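Local coordinates for protein NADH dehydrogenase, putative (Plasmodium falciparum, PDB 5JWC) that oxidises NADH with a bound FAD and, as a type II NADH-ubiquinone oxidoreductase, probably passes the electrons on to ubiquinone, at residues Lys349-His354 with Asp408-Ile413; Ile388-Tyr393 with Lys415-Pro420; Asp149-Phe154 with Leu288-Leu293; Met188-Val193 with Ser227-Glu232. All blocks are in the same frame, centred on the assembly; numbering follows the deposited sequence.

Overall arrangement
Followed from the N terminus, the chain first lays down 149-154, which waits until 288-293 before contact 3 is closed. Nested inside that long excursion is contact 4, where 188-193 meets 227-232 after a helical crossover. Both belong to one parallel sheet, in which strands 292-295 and 190-194 are neighbours, and their centres lie about 9 Å apart. The loop 349-354, leading from strand 344-346 to helix 355-361, opens contact 1, and 388-393 of the helical insertion opens contact 2 before 408-413 and 415-420 close them in turn, so the two cross, sharing helix 403-416. Contacts 1 and 3 lie on opposite sides of the chain's centre, with centres about 48 Å apart.

Contact 1: Lys349-His354 with Asp408-Ile413; sequences KLLHEH and DYLFEI
The ring of F411 turns its edge onto the face of H352, an edge-to-face (T-shaped) pair with centroids 4.7 Å apart and planes at 64°. The touching atom is F411 CD1, which sits over the centre of the imidazole and comes within 3.4 Å of H352 CE1. The CG of H352 lies between the backbone N and the carbonyl carbon (chi1 77°), and the ring runs alongside F411, pointing the same way. Beside this pair the contact is aliphatic. L351 CB meets L410 CB at 3.8 Å, and the CD1 branch of L351 reaches I413 CG2 at 3.6 Å. L410, F411 and I413 thus offer one side of helix 403-416, so that the helix of the PfNDH2 helical insertion packs on the loop through which the chain enters helix 355-361. H354 stands at the N-cap position of that second helix, and its ND1 bonds back to L350 O at 3.0 Å, in the plane of its own ring. E353 N reaches the same carbonyl oxygen from the opposite face of the carbonyl plane, which ties the turn together.

Further out, D414 OD2 is hydrogen-bonded to H352 ND1 and D414 OD1 to the L351 amide, so one carboxylate grips both the ring and the turn. Around the leucines, I358 touches L351 and L410, while L372 of helix 369-374 lies against L410 and I413.

Contact 2: Ile388-Tyr393 with Lys415-Pro420; sequences ISKWDY and KNYKSP
K390 carries the polar part of the contact, its ammonium nitrogen NZ donating to K418 O at 2.9 Å. The donor stands tilted 23° from the carbonyl plane. The same nitrogen forms a salt bridge with E455, so a charged group is shared between a backbone carbonyl and a carboxylate. K418 folds back on its own segment, its NZ donating to N416 O at 2.9 Å, in the carbonyl plane and on a lone pair. One water joins the two backbones, donating to K390 O at 2.8 Å and accepting from K418 N at 3.1 Å. W391 NE1 is hydrogen-bonded to Y409 on the helix, and S419 OG bonds to I346 N of strand 344-346.

The contact lies where helix 403-416 of the insertion runs out and the chain turns into an extended segment heading for helix 424-440. Van der Waals contacts complete it. The K390 chain, bent at chi2 (-69°), passes obliquely by the Y417 ring, and its CE lies 3.9 Å from Y417 CE1. Elsewhere in the contact, the benzene edge of W391 receives N416, with W391 CZ3 3.7 Å from N416 CB and the ring and amide planes 75° apart.

Contact 3: Asp149-Phe154 with Leu288-Leu293; sequences DKYAYF and LSYGLL
Y153 N donates to L293 O at 2.8 Å in an almost straight bond (179°), and A152 CA adds a CA-H...O contact to that oxygen at 3.5 Å. A water makes a second backbone link, donating to Y151 O and accepting from L293 N at 2.8 Å. Helix 148-151 has just ended here, A152 being the first residue to leave helical angles, and the chain straightens into a short, weakly bonded strand.

Among the side chains, Y153 and L292 cross at about a right angle, with CD1 of the leucine 3.6 Å from Y153 CD2. A152 CB packs on L293 CD2 at 4.0 Å. Strand 153-154 is one of the two outer strands of a five-stranded parallel sheet within the chain, next to 292-295, an arrangement that, with the neighbouring GxGxxG pattern, is consistent with the nucleotide-binding Rossmann-like domain of this oxidoreductase family.

Y290 lies where the chain passes from strand 285-289 of the antiparallel sheet into 292-295. Its phenol extends toward Y151, the two side chains crossing nearly perpendicularly. Y290 OH comes within 3.4 Å of Y151 CB and is hydrogen-bonded to D270 O. Helix 158-174 packs against Y153 through I164 and K167, and against L292 through K167 and F168.

Contact 4: Met188-Val193 with Ser227-Glu232; sequences MLHVAV and SISIIE
H190 and S229 meet through their polar ends on one face of the sheet: H190 NE2 and S229 OG are 2.8 Å apart in a hydrogen bond in which either may be the donor. With CG anti to the backbone N (chi1 174°), the imidazole reaches across to the neighbouring strand, and the serine oxygen lies at the ring's edge, near its plane. S227 OG approaches the same ring obliquely, 3.2 Å from H190 CD2. The other ring nitrogen, ND1, is hydrogen-bonded to S289 O, so both nitrogens have partners and the rotation of the ring is fixed. A192 shares this face and its CB touches I231 CD1 at 4.2 Å.

V191, V193, I228 and I230 are turned to the other face. Across the two strands, these side chains come closest to carbonyl oxygens of the neighbour: I228 CG2 is 3.6 Å from V191 O, and I230 CG1 stands equally close to V193 O.

Between the two faces the backbones pair in parallel, the strand axes 4.6 Å apart and inclined by 16°. V191 and V193 each donate to one residue of 227-232 and accept from another, as in V191 N to S227 O at 2.8 Å and S229 N to V191 O at 2.9 Å.

Helix 198-218, the crossover of this right-handed beta-alpha-beta unit, packs on V193, I228 and I230 through T204. F168 of helix 158-174 meets V191, strand 292-295 flanks 190-194, and E232 OE1 binds G196 N in the GxGxxG-like turn.

Contact 1: Lys349-His354 with Asp408-Ile413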
# COMPACT_ATOMS: atom_id res chain seq x y z
N LYS A 349 -0.29 -19.44 42.04
CA LYS A 349 -0.01 -20.15 43.28
C LYS A 349 -1.33 -20.52 43.94
O LYS A 349 -2.22 -19.68 44.07
CB LYS A 349 0.84 -19.28 44.21
CG LYS A 349 1.19 -19.96 45.53
CD LYS A 349 1.81 -18.96 46.49
CE LYS A 349 3.19 -18.54 46.04
NZ LYS A 349 3.78 -17.53 46.96
N LEU A 350 -1.45 -21.78 44.36
CA LEU A 350 -2.71 -22.31 44.87
C LEU A 350 -2.97 -21.92 46.33
O LEU A 350 -2.16 -22.19 47.21
CB LEU A 350 -2.73 -23.83 44.73
CG LEU A 350 -2.67 -24.33 43.28
CD1 LEU A 350 -2.26 -25.80 43.22
CD2 LEU A 350 -4.02 -24.13 42.60
N LEU A 351 -4.11 -21.28 46.54
CA LEU A 351 -4.58 -20.91 47.87
C LEU A 351 -4.58 -22.13 48.79
O LEU A 351 -4.11 -22.08 49.93
CB LEU A 351 -5.99 -20.34 47.79
CG LEU A 351 -6.14 -18.92 47.26
CD1 LEU A 351 -7.59 -18.59 47.03
CD2 LEU A 351 -5.53 -17.93 48.23
N HIS A 352 -5.13 -23.23 48.28
CA HIS A 352 -5.36 -24.38 49.14
C HIS A 352 -4.06 -25.09 49.55
O HIS A 352 -4.06 -25.86 50.50
CB HIS A 352 -6.37 -25.35 48.51
CG HIS A 352 -5.83 -26.23 47.42
ND1 HIS A 352 -5.86 -25.87 46.09
CD2 HIS A 352 -5.34 -27.49 47.45
CE1 HIS A 352 -5.37 -26.85 45.35
NE2 HIS A 352 -5.05 -27.85 46.16
N GLU A 353 -2.96 -24.80 48.86
CA GLU A 353 -1.66 -25.32 49.28
C GLU A 353 -1.02 -24.43 50.32
O GLU A 353 0.08 -24.71 50.77
CB GLU A 353 -0.71 -25.47 48.09
CG GLU A 353 -1.12 -26.56 47.13
CD GLU A 353 -0.14 -26.70 45.97
OE1 GLU A 353 0.68 -25.77 45.76
OE2 GLU A 353 -0.20 -27.74 45.28
N HIS A 354 -1.72 -23.37 50.73
CA HIS A 354 -1.22 -22.48 51.77
C HIS A 354 -2.29 -22.18 52.81
O HIS A 354 -2.32 -21.10 53.41
CB HIS A 354 -0.69 -21.18 51.14
CG HIS A 354 0.45 -21.40 50.20
ND1 HIS A 354 0.28 -21.87 48.91
CD2 HIS A 354 1.79 -21.26 50.37
CE1 HIS A 354 1.46 -21.99 48.32
NE2 HIS A 354 2.39 -21.63 49.19
N ASP A 408 -11.31 -26.49 51.62
CA ASP A 408 -12.17 -26.79 50.48
C ASP A 408 -12.69 -25.52 49.79
O ASP A 408 -12.83 -25.49 48.58
CB ASP A 408 -13.34 -27.67 50.90
CG ASP A 408 -12.92 -29.06 51.32
OD1 ASP A 408 -11.76 -29.46 51.03
OD2 ASP A 408 -13.75 -29.77 51.90
N TYR A 409 -12.97 -24.50 50.59
CA TYR A 409 -13.43 -23.22 50.08
C TYR A 409 -12.33 -22.55 49.25
O TYR A 409 -12.59 -22.07 48.15
CB TYR A 409 -13.84 -22.30 51.22
CG TYR A 409 -14.49 -21.00 50.78
CD1 TYR A 409 -15.67 -21.00 50.05
CD2 TYR A 409 -13.93 -19.77 51.12
CE1 TYR A 409 -16.29 -19.80 49.66
CE2 TYR A 409 -14.53 -18.57 50.73
CZ TYR A 409 -15.70 -18.59 50.00
OH TYR A 409 -16.30 -17.40 49.62
N LEU A 410 -11.12 -22.51 49.80
CA LEU A 410 -9.97 -21.96 49.08
C LEU A 410 -9.76 -22.71 47.77
O LEU A 410 -9.48 -22.11 46.74
CB LEU A 410 -8.70 -22.03 49.92
CG LEU A 410 -8.67 -21.22 51.21
CD1 LEU A 410 -7.35 -21.47 51.94
CD2 LEU A 410 -8.91 -19.74 50.97
N PHE A 411 -9.90 -24.03 47.84
CA PHE A 411 -9.79 -24.86 46.66
C PHE A 411 -10.80 -24.43 45.59
O PHE A 411 -10.49 -24.45 44.39
CB PHE A 411 -9.99 -26.33 47.02
CG PHE A 411 -9.84 -27.28 45.87
CD1 PHE A 411 -8.62 -27.87 45.60
CD2 PHE A 411 -10.92 -27.61 45.07
CE1 PHE A 411 -8.47 -28.74 44.54
CE2 PHE A 411 -10.78 -28.48 44.02
CZ PHE A 411 -9.55 -29.05 43.75
N GLU A 412 -12.00 -24.04 46.01
CA GLU A 412 -13.00 -23.60 45.04
C GLU A 412 -12.59 -22.29 44.38
O GLU A 412 -12.84 -22.08 43.19
CB GLU A 412 -14.39 -23.45 45.68
CG GLU A 412 -15.05 -24.79 46.05
CD GLU A 412 -15.12 -25.77 44.88
OE1 GLU A 412 -15.54 -25.35 43.77
OE2 GLU A 412 -14.77 -26.96 45.05
N ILE A 413 -11.97 -21.41 45.15
CA ILE A 413 -11.46 -20.16 44.58
C ILE A 413 -10.34 -20.44 43.56
O ILE A 413 -10.33 -19.83 42.48
CB ILE A 413 -10.98 -19.20 45.67
CG1 ILE A 413 -12.11 -18.98 46.70
CG2 ILE A 413 -10.55 -17.84 45.06
CD1 ILE A 413 -11.74 -18.08 47.86

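Contact 2: Ile388-Tyr393 with Lys415-Pro420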
# COMPACT_ATOMS: atom_id res chain seq x y z
N ILE A 388 -11.57 -9.29 43.87
CA ILE A 388 -13.01 -9.15 43.74
C ILE A 388 -13.44 -9.20 42.27
O ILE A 388 -14.60 -9.45 41.97
CB ILE A 388 -13.52 -7.85 44.39
CG1 ILE A 388 -12.81 -6.64 43.78
CG2 ILE A 388 -13.29 -7.86 45.90
CD1 ILE A 388 -13.43 -5.31 44.21
N SER A 389 -12.49 -8.97 41.36
CA SER A 389 -12.75 -9.13 39.93
C SER A 389 -12.69 -10.60 39.50
O SER A 389 -13.06 -10.93 38.39
CB SER A 389 -11.75 -8.30 39.09
OG SER A 389 -10.42 -8.80 39.21
N LYS A 390 -12.21 -11.48 40.38
CA LYS A 390 -12.02 -12.89 40.04
C LYS A 390 -12.92 -13.84 40.84
O LYS A 390 -13.17 -14.97 40.42
CB LYS A 390 -10.56 -13.31 40.25
CG LYS A 390 -9.54 -12.66 39.29
CD LYS A 390 -9.70 -13.16 37.88
CE LYS A 390 -8.71 -12.44 36.96
NZ LYS A 390 -9.04 -12.69 35.52
N TRP A 391 -13.33 -13.39 42.02
CA TRP A 391 -14.15 -14.19 42.92
C TRP A 391 -15.31 -13.35 43.42
O TRP A 391 -15.11 -12.25 43.95
CB TRP A 391 -13.33 -14.71 44.10
CG TRP A 391 -14.10 -15.57 45.09
CD1 TRP A 391 -14.47 -15.22 46.36
CD2 TRP A 391 -14.59 -16.90 44.89
NE1 TRP A 391 -15.13 -16.26 46.96
CE2 TRP A 391 -15.23 -17.30 46.07
CE3 TRP A 391 -14.52 -17.80 43.82
CZ2 TRP A 391 -15.81 -18.55 46.22
CZ3 TRP A 391 -15.11 -19.03 43.96
CH2 TRP A 391 -15.75 -19.40 45.16
N ASP A 392 -16.52 -13.86 43.24
CA ASP A 392 -17.71 -13.15 43.72
C ASP A 392 -17.94 -13.50 45.19
O ASP A 392 -18.54 -14.53 45.50
CB ASP A 392 -18.93 -13.53 42.89
CG ASP A 392 -20.10 -12.57 43.08
OD1 ASP A 392 -20.12 -11.81 44.07
OD2 ASP A 392 -20.99 -12.57 42.21
N TYR A 393 -17.49 -12.63 46.09
CA TYR A 393 -17.63 -12.87 47.53
C TYR A 393 -19.09 -12.84 48.00
O TYR A 393 -19.47 -13.60 48.89
CB TYR A 393 -16.82 -11.85 48.33
CG TYR A 393 -15.33 -12.09 48.27
CD1 TYR A 393 -14.69 -12.83 49.25
CD2 TYR A 393 -14.57 -11.59 47.21
CE1 TYR A 393 -13.32 -13.05 49.20
CE2 TYR A 393 -13.20 -11.80 47.15
CZ TYR A 393 -12.58 -12.54 48.15
OH TYR A 393 -11.23 -12.77 48.11
N LYS A 415 -9.92 -23.13 41.79
CA LYS A 415 -10.55 -23.77 40.65
C LYS A 415 -11.30 -22.76 39.77
O LYS A 415 -11.34 -22.90 38.55
CB LYS A 415 -11.48 -24.86 41.18
CG LYS A 415 -12.11 -25.77 40.17
CD LYS A 415 -12.80 -26.91 40.93
CE LYS A 415 -13.76 -27.69 40.04
NZ LYS A 415 -14.92 -26.83 39.66
N ASN A 416 -11.86 -21.73 40.39
CA ASN A 416 -12.64 -20.71 39.70
C ASN A 416 -11.81 -19.68 38.90
O ASN A 416 -12.34 -19.00 38.01
CB ASN A 416 -13.49 -19.97 40.72
CG ASN A 416 -14.32 -18.87 40.11
OD1 ASN A 416 -14.07 -17.68 40.35
ND2 ASN A 416 -15.30 -19.26 39.31
N TYR A 417 -10.52 -19.57 39.20
CA TYR A 417 -9.67 -18.55 38.58
C TYR A 417 -9.68 -18.64 37.06
O TYR A 417 -9.47 -19.70 36.49
CB TYR A 417 -8.23 -18.65 39.07
CG TYR A 417 -7.31 -17.68 38.35
CD1 TYR A 417 -7.30 -16.33 38.68
CD2 TYR A 417 -6.47 -18.11 37.32
CE1 TYR A 417 -6.47 -15.42 38.01
CE2 TYR A 417 -5.63 -17.20 36.65
CZ TYR A 417 -5.64 -15.87 37.01
OH TYR A 417 -4.83 -14.96 36.36
N LYS A 418 -9.94 -17.51 36.40
CA LYS A 418 -9.85 -17.48 34.94
C LYS A 418 -8.66 -16.62 34.55
O LYS A 418 -8.47 -15.50 35.05
CB LYS A 418 -11.16 -16.98 34.32
CG LYS A 418 -12.31 -17.97 34.61
CD LYS A 418 -13.70 -17.40 34.35
CE LYS A 418 -14.75 -18.43 34.79
NZ LYS A 418 -14.58 -18.85 36.23
N SER A 419 -7.83 -17.19 33.69
CA SER A 419 -6.67 -16.49 33.15
C SER A 419 -7.14 -15.25 32.37
O SER A 419 -8.28 -15.21 31.89
CB SER A 419 -5.88 -17.44 32.24
OG SER A 419 -4.56 -16.99 32.00
N PRO A 420 -6.28 -14.22 32.24
CA PRO A 420 -6.69 -13.07 31.44
C PRO A 420 -7.13 -13.50 30.03
O PRO A 420 -6.49 -14.34 29.40
CB PRO A 420 -5.43 -12.19 31.38
CG PRO A 420 -4.67 -12.58 32.67
CD PRO A 420 -4.95 -14.04 32.85
O HOH W 1 -11.91 -15.92 38.14

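Contact 3: Asp149-Phe154 with Leu288-Leu293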
# COMPACT_ATOMS: atom_id res chain seq x y z
N ASP A 149 -8.22 -23.33 4.69
CA ASP A 149 -6.88 -22.77 4.50
C ASP A 149 -6.60 -22.54 3.01
O ASP A 149 -5.91 -21.59 2.63
CB ASP A 149 -5.81 -23.68 5.12
CG ASP A 149 -4.73 -22.89 5.86
OD1 ASP A 149 -4.38 -21.77 5.42
OD2 ASP A 149 -4.26 -23.38 6.92
N LYS A 150 -7.20 -23.37 2.16
CA LYS A 150 -7.06 -23.21 0.72
C LYS A 150 -7.82 -22.02 0.17
O LYS A 150 -7.30 -21.28 -0.66
CB LYS A 150 -7.52 -24.49 0.01
CG LYS A 150 -7.03 -24.61 -1.43
CD LYS A 150 -7.44 -25.95 -2.05
CE LYS A 150 -6.74 -26.21 -3.39
NZ LYS A 150 -6.73 -25.02 -4.29
N TYR A 151 -9.06 -21.82 0.62
CA TYR A 151 -9.96 -20.90 -0.07
C TYR A 151 -10.38 -19.66 0.71
O TYR A 151 -10.80 -18.67 0.11
CB TYR A 151 -11.22 -21.65 -0.52
CG TYR A 151 -10.95 -22.76 -1.51
CD1 TYR A 151 -10.43 -22.49 -2.77
CD2 TYR A 151 -11.25 -24.08 -1.21
CE1 TYR A 151 -10.19 -23.51 -3.69
CE2 TYR A 151 -11.02 -25.10 -2.12
CZ TYR A 151 -10.49 -24.81 -3.35
OH TYR A 151 -10.27 -25.83 -4.25
N ALA A 152 -10.29 -19.69 2.04
CA ALA A 152 -10.78 -18.58 2.86
C ALA A 152 -9.70 -17.52 3.09
O ALA A 152 -8.51 -17.84 3.09
CB ALA A 152 -11.29 -19.09 4.19
N TYR A 153 -10.13 -16.28 3.29
CA TYR A 153 -9.23 -15.19 3.68
C TYR A 153 -9.28 -14.98 5.20
O TYR A 153 -10.36 -14.77 5.76
CB TYR A 153 -9.62 -13.89 2.97
CG TYR A 153 -9.32 -13.92 1.49
CD1 TYR A 153 -8.24 -13.22 0.96
CD2 TYR A 153 -10.11 -14.65 0.62
CE1 TYR A 153 -7.96 -13.25 -0.39
CE2 TYR A 153 -9.84 -14.69 -0.74
CZ TYR A 153 -8.76 -13.98 -1.23
OH TYR A 153 -8.48 -14.02 -2.57
N PHE A 154 -8.12 -15.01 5.86
CA PHE A 154 -8.06 -14.74 7.29
C PHE A 154 -8.01 -13.24 7.55
O PHE A 154 -7.78 -12.46 6.62
CB PHE A 154 -6.85 -15.43 7.91
CG PHE A 154 -6.84 -16.92 7.76
CD1 PHE A 154 -8.03 -17.62 7.66
CD2 PHE A 154 -5.65 -17.63 7.73
CE1 PHE A 154 -8.04 -19.01 7.51
CE2 PHE A 154 -5.65 -19.01 7.58
CZ PHE A 154 -6.85 -19.70 7.47
N LEU A 288 -24.04 -23.04 -0.05
CA LEU A 288 -24.11 -21.63 -0.41
C LEU A 288 -23.00 -21.27 -1.39
O LEU A 288 -21.84 -21.61 -1.15
CB LEU A 288 -23.96 -20.74 0.83
CG LEU A 288 -25.18 -20.23 1.58
CD1 LEU A 288 -26.10 -21.37 1.90
CD2 LEU A 288 -24.72 -19.55 2.86
N SER A 289 -23.34 -20.56 -2.46
CA SER A 289 -22.31 -20.03 -3.36
C SER A 289 -21.68 -18.78 -2.76
O SER A 289 -22.30 -18.08 -1.94
CB SER A 289 -22.89 -19.71 -4.74
OG SER A 289 -23.30 -20.90 -5.38
N TYR A 290 -20.43 -18.52 -3.12
CA TYR A 290 -19.73 -17.34 -2.60
C TYR A 290 -18.64 -16.85 -3.55
O TYR A 290 -18.09 -17.65 -4.31
CB TYR A 290 -19.11 -17.65 -1.24
CG TYR A 290 -17.83 -18.45 -1.31
CD1 TYR A 290 -17.85 -19.84 -1.37
CD2 TYR A 290 -16.59 -17.82 -1.32
CE1 TYR A 290 -16.67 -20.57 -1.44
CE2 TYR A 290 -15.42 -18.53 -1.39
CZ TYR A 290 -15.46 -19.91 -1.44
OH TYR A 290 -14.28 -20.62 -1.49
N GLY A 291 -18.32 -15.57 -3.48
CA GLY A 291 -17.18 -15.02 -4.20
C GLY A 291 -15.99 -14.70 -3.30
O GLY A 291 -14.84 -14.79 -3.71
N LEU A 292 -16.28 -14.32 -2.06
CA LEU A 292 -15.25 -13.99 -1.10
C LEU A 292 -15.65 -14.55 0.26
O LEU A 292 -16.71 -14.21 0.78
CB LEU A 292 -15.06 -12.46 -1.03
CG LEU A 292 -14.25 -11.80 0.09
CD1 LEU A 292 -12.83 -12.34 0.16
CD2 LEU A 292 -14.23 -10.27 -0.10
N LEU A 293 -14.80 -15.41 0.82
CA LEU A 293 -15.06 -16.03 2.11
C LEU A 293 -14.04 -15.54 3.13
O LEU A 293 -12.84 -15.73 2.96
CB LEU A 293 -15.00 -17.56 2.02
CG LEU A 293 -15.25 -18.36 3.30
CD1 LEU A 293 -16.66 -18.11 3.83
CD2 LEU A 293 -15.04 -19.84 3.02
O HOH W 2 -12.71 -16.41 -0.68

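Contact 4: Met188-Val193 with Ser227-Glu232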
# COMPACT_ATOMS: atom_id res chain seq x y z
N MET A 188 -20.83 -14.57 -7.52
CA MET A 188 -19.51 -13.97 -7.33
C MET A 188 -19.55 -12.79 -6.36
O MET A 188 -18.57 -12.53 -5.68
CB MET A 188 -18.93 -13.51 -8.66
CG MET A 188 -18.12 -14.57 -9.37
SD MET A 188 -17.46 -13.94 -10.93
CE MET A 188 -18.94 -13.94 -11.94
N LEU A 189 -20.67 -12.09 -6.31
CA LEU A 189 -20.75 -10.90 -5.46
C LEU A 189 -21.35 -11.22 -4.09
O LEU A 189 -21.86 -10.35 -3.39
CB LEU A 189 -21.56 -9.81 -6.18
CG LEU A 189 -20.86 -9.31 -7.45
CD1 LEU A 189 -21.82 -8.57 -8.37
CD2 LEU A 189 -19.73 -8.38 -7.03
N HIS A 190 -21.28 -12.49 -3.69
CA HIS A 190 -21.73 -12.84 -2.36
C HIS A 190 -20.53 -12.91 -1.42
O HIS A 190 -19.65 -13.72 -1.59
CB HIS A 190 -22.49 -14.18 -2.36
CG HIS A 190 -22.86 -14.64 -0.99
ND1 HIS A 190 -22.62 -15.93 -0.55
CD2 HIS A 190 -23.39 -13.98 0.07
CE1 HIS A 190 -23.03 -16.04 0.71
NE2 HIS A 190 -23.50 -14.87 1.10
N VAL A 191 -20.51 -12.02 -0.44
CA VAL A 191 -19.43 -12.02 0.54
C VAL A 191 -19.96 -12.71 1.79
O VAL A 191 -21.05 -12.40 2.27
CB VAL A 191 -18.94 -10.59 0.88
CG1 VAL A 191 -17.81 -10.65 1.91
CG2 VAL A 191 -18.48 -9.88 -0.40
N ALA A 192 -19.20 -13.68 2.27
CA ALA A 192 -19.56 -14.44 3.45
C ALA A 192 -18.50 -14.25 4.51
O ALA A 192 -17.30 -14.42 4.22
CB ALA A 192 -19.71 -15.92 3.11
N VAL A 193 -18.93 -13.90 5.71
CA VAL A 193 -18.02 -13.68 6.81
C VAL A 193 -18.33 -14.71 7.89
O VAL A 193 -19.46 -14.80 8.37
CB VAL A 193 -18.15 -12.25 7.37
CG1 VAL A 193 -17.27 -12.09 8.62
CG2 VAL A 193 -17.80 -11.20 6.28
N SER A 227 -24.38 -9.29 -2.17
CA SER A 227 -24.94 -9.66 -0.89
C SER A 227 -23.85 -9.97 0.12
O SER A 227 -22.71 -10.26 -0.24
CB SER A 227 -25.86 -10.89 -1.03
OG SER A 227 -25.18 -11.96 -1.67
N ILE A 228 -24.22 -9.89 1.39
CA ILE A 228 -23.33 -10.26 2.48
C ILE A 228 -24.05 -11.14 3.47
O ILE A 228 -25.18 -10.83 3.87
CB ILE A 228 -22.82 -9.06 3.27
CG1 ILE A 228 -22.33 -7.94 2.38
CG2 ILE A 228 -21.72 -9.48 4.25
CD1 ILE A 228 -21.94 -6.71 3.23
N SER A 229 -23.39 -12.21 3.90
CA SER A 229 -23.91 -13.07 4.94
C SER A 229 -22.89 -13.15 6.06
O SER A 229 -21.69 -13.21 5.79
CB SER A 229 -24.22 -14.48 4.40
OG SER A 229 -25.13 -14.43 3.32
N ILE A 230 -23.34 -13.18 7.31
CA ILE A 230 -22.44 -13.48 8.42
C ILE A 230 -22.90 -14.77 9.10
O ILE A 230 -24.09 -14.98 9.31
CB ILE A 230 -22.35 -12.30 9.44
CG1 ILE A 230 -21.36 -12.62 10.57
CG2 ILE A 230 -23.71 -11.91 9.98
CD1 ILE A 230 -21.08 -11.41 11.48
N ILE A 231 -21.95 -15.65 9.39
CA ILE A 231 -22.27 -16.98 9.87
C ILE A 231 -21.73 -17.18 11.27
O ILE A 231 -20.54 -16.94 11.52
CB ILE A 231 -21.69 -18.04 8.93
CG1 ILE A 231 -22.37 -17.95 7.56
CG2 ILE A 231 -21.86 -19.45 9.51
CD1 ILE A 231 -21.40 -17.97 6.42
N GLU A 232 -22.60 -17.62 12.19
CA GLU A 232 -22.22 -17.73 13.59
C GLU A 232 -22.91 -18.94 14.25
O GLU A 232 -24.12 -19.10 14.13
CB GLU A 232 -22.55 -16.42 14.32
CG GLU A 232 -22.55 -16.47 15.85
CD GLU A 232 -21.26 -17.02 16.46
OE1 GLU A 232 -20.17 -16.80 15.87
OE2 GLU A 232 -21.36 -17.68 17.51